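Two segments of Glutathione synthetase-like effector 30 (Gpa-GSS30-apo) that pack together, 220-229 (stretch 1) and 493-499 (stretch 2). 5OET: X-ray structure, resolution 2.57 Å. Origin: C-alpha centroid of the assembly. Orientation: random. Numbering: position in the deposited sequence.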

# COMPACT_ATOMS: atom_id res chain seq x y z
N MET A 220 -22.07 -4.64 -1.41
CA MET A 220 -20.73 -4.71 -0.84
C MET A 220 -20.58 -3.49 0.05
O MET A 220 -20.16 -2.43 -0.42
CB MET A 220 -19.70 -4.70 -1.97
CG MET A 220 -19.62 -6.02 -2.71
SD MET A 220 -18.21 -6.04 -3.81
CE MET A 220 -18.83 -4.92 -5.06
N PRO A 221 -20.96 -3.61 1.34
CA PRO A 221 -21.00 -2.45 2.23
C PRO A 221 -19.64 -1.90 2.59
O PRO A 221 -18.72 -2.66 2.86
CB PRO A 221 -21.69 -2.99 3.49
CG PRO A 221 -22.37 -4.23 3.06
CD PRO A 221 -21.43 -4.81 2.04
N SER A 222 -19.54 -0.57 2.60
CA SER A 222 -18.31 0.13 2.98
C SER A 222 -17.87 -0.22 4.40
O SER A 222 -18.67 -0.33 5.31
CB SER A 222 -18.47 1.66 2.86
OG SER A 222 -18.38 2.08 1.51
N ASP A 223 -16.58 -0.42 4.54
CA ASP A 223 -15.96 -0.57 5.82
C ASP A 223 -14.83 0.46 6.00
O ASP A 223 -13.92 0.54 5.17
CB ASP A 223 -15.37 -1.96 5.92
CG ASP A 223 -14.70 -2.17 7.23
OD1 ASP A 223 -15.43 -2.43 8.21
OD2 ASP A 223 -13.46 -2.01 7.29
N GLN A 224 -14.91 1.24 7.08
CA GLN A 224 -13.80 2.11 7.48
C GLN A 224 -13.36 1.72 8.91
O GLN A 224 -13.53 2.48 9.86
CB GLN A 224 -14.19 3.59 7.38
CG GLN A 224 -14.96 4.01 6.12
CD GLN A 224 -16.46 4.18 6.36
OE1 GLN A 224 -16.89 5.08 7.11
NE2 GLN A 224 -17.27 3.29 5.74
N THR A 225 -12.81 0.53 9.05
CA THR A 225 -12.43 -0.01 10.35
C THR A 225 -11.10 0.55 10.85
O THR A 225 -10.90 0.66 12.07
CB THR A 225 -12.42 -1.56 10.33
OG1 THR A 225 -13.77 -2.02 10.29
CG2 THR A 225 -11.80 -2.14 11.58
N ASP A 226 -10.19 0.90 9.94
CA ASP A 226 -8.99 1.67 10.34
C ASP A 226 -9.38 3.01 10.98
O ASP A 226 -8.86 3.37 12.03
CB ASP A 226 -7.95 1.85 9.19
CG ASP A 226 -8.54 2.45 7.91
OD1 ASP A 226 -9.77 2.73 7.83
OD2 ASP A 226 -7.72 2.61 6.96
N THR A 227 -10.32 3.70 10.36
CA THR A 227 -10.90 4.93 10.90
C THR A 227 -11.58 4.70 12.25
O THR A 227 -11.41 5.50 13.16
CB THR A 227 -11.91 5.52 9.90
OG1 THR A 227 -11.20 5.89 8.72
CG2 THR A 227 -12.66 6.73 10.45
N MET A 228 -12.37 3.63 12.36
CA MET A 228 -13.09 3.29 13.58
C MET A 228 -12.16 3.25 14.78
O MET A 228 -12.45 3.83 15.84
CB MET A 228 -13.74 1.92 13.44
CG MET A 228 -14.37 1.37 14.71
SD MET A 228 -14.42 -0.42 14.80
CE MET A 228 -12.70 -0.87 15.03
N ALA A 229 -11.06 2.51 14.61
CA ALA A 229 -10.04 2.36 15.65
C ALA A 229 -9.41 3.73 15.98
O ALA A 229 -9.31 4.09 17.15
CB ALA A 229 -8.97 1.37 15.20
N PHE A 493 -19.74 5.09 21.69
CA PHE A 493 -19.83 3.92 20.81
C PHE A 493 -19.26 4.25 19.43
O PHE A 493 -19.74 5.19 18.79
CB PHE A 493 -21.28 3.47 20.63
CG PHE A 493 -21.94 2.93 21.87
CD1 PHE A 493 -21.80 1.59 22.23
CD2 PHE A 493 -22.76 3.75 22.66
CE1 PHE A 493 -22.42 1.09 23.35
CE2 PHE A 493 -23.39 3.24 23.78
CZ PHE A 493 -23.22 1.91 24.13
N SER A 494 -18.27 3.49 18.98
CA SER A 494 -17.68 3.68 17.65
C SER A 494 -18.62 3.19 16.58
O SER A 494 -19.59 2.51 16.88
CB SER A 494 -16.36 2.90 17.53
OG SER A 494 -16.59 1.51 17.41
N ARG A 495 -18.32 3.53 15.33
CA ARG A 495 -18.99 2.92 14.17
C ARG A 495 -18.71 1.41 14.20
O ARG A 495 -17.74 0.97 14.84
CB ARG A 495 -18.51 3.52 12.85
CG ARG A 495 -17.04 3.22 12.54
CD ARG A 495 -16.60 3.65 11.14
NE ARG A 495 -16.24 5.08 11.04
CZ ARG A 495 -16.95 6.02 10.41
NH1 ARG A 495 -18.09 5.74 9.76
NH2 ARG A 495 -16.50 7.28 10.41
N THR A 496 -19.55 0.63 13.55
CA THR A 496 -19.29 -0.79 13.36
C THR A 496 -18.45 -1.00 12.13
O THR A 496 -18.40 -0.16 11.23
CB THR A 496 -20.57 -1.60 13.18
OG1 THR A 496 -21.47 -0.85 12.36
CG2 THR A 496 -21.19 -1.89 14.54
N GLY A 497 -17.76 -2.14 12.12
CA GLY A 497 -16.97 -2.60 10.99
C GLY A 497 -17.21 -4.07 10.74
O GLY A 497 -17.87 -4.74 11.54
N HIS A 498 -16.67 -4.59 9.64
CA HIS A 498 -16.89 -5.99 9.28
C HIS A 498 -15.86 -6.52 8.30
O HIS A 498 -15.43 -5.81 7.40
CB HIS A 498 -18.30 -6.18 8.70
CG HIS A 498 -18.51 -5.44 7.43
ND1 HIS A 498 -18.93 -4.13 7.38
CD2 HIS A 498 -18.31 -5.82 6.15
CE1 HIS A 498 -18.99 -3.74 6.11
NE2 HIS A 498 -18.63 -4.75 5.34
N MET A 499 -15.51 -7.78 8.48
CA MET A 499 -14.53 -8.47 7.65
C MET A 499 -15.00 -9.90 7.44
O MET A 499 -16.00 -10.32 8.04
CB MET A 499 -13.20 -8.50 8.37
CG MET A 499 -13.26 -9.29 9.68
SD MET A 499 -11.64 -9.83 10.19
CE MET A 499 -11.32 -11.06 8.95

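Arg-495, His-498 and Met-228 cover the most surface where a loop leading into a helix (stretch 1) meets residues 493-499, and together the two segments bury 479 Å². His-498 is fixed at both its backbone and its ring. Its backbone N donates a well-aligned hydrogen bond to Asp-223 OD1 (2.9 Å, 159°), while the ring, with chi1 in p, reaches along the loop so that NE2 gives a weak hydrogen bond to the carbonyl O of Pro-221 (3.2 Å, 126°). The carbonyl oxygens of Pro-221 and Ser-222 lie at the ring edge, and Asp-223 OD1 sits over one face. Pro-221 adds a nonpolar contact, its CB 3.8 Å from His-498 CE1.

Asp-223, with chi1 in t, suits its buried place because its carboxylate is well supplied with donors: besides His-498 N, OD1 accepts from Thr-225 OG1 (2.7 Å) and OD2 from Thr-225 N (3.2 Å). Gly-497 lets the backbones close in, with Thr-225 CA and Gly-497 CA 5.3 Å apart. A CB on Gly-497 would lie 2.0 Å from Thr-225 OG1, a clash, and 3.0 Å from Asp-223 OD1.

Arg-495 covers 94 Å² by extending alongside the first helical turn, with chi1, chi2 and chi3 in p, t and p. Its guanidinium carries Gln-224 OE1 over one face; OE1 is 3.0 Å from Arg-495 NH1, but the angle is too poor for a hydrogen bond. Gln-224 is the N-cap residue, and its O accepts from Met-228 N (3.0 Å) in the first helical turn. Met-228 fills the space beside the arginine with flexible, nonpolar bulk: its CB lies 3.7 Å from Arg-495 CG, and its CG packs 3.4 Å from Arg-495 O and 3.5 Å from Ser-494 OG.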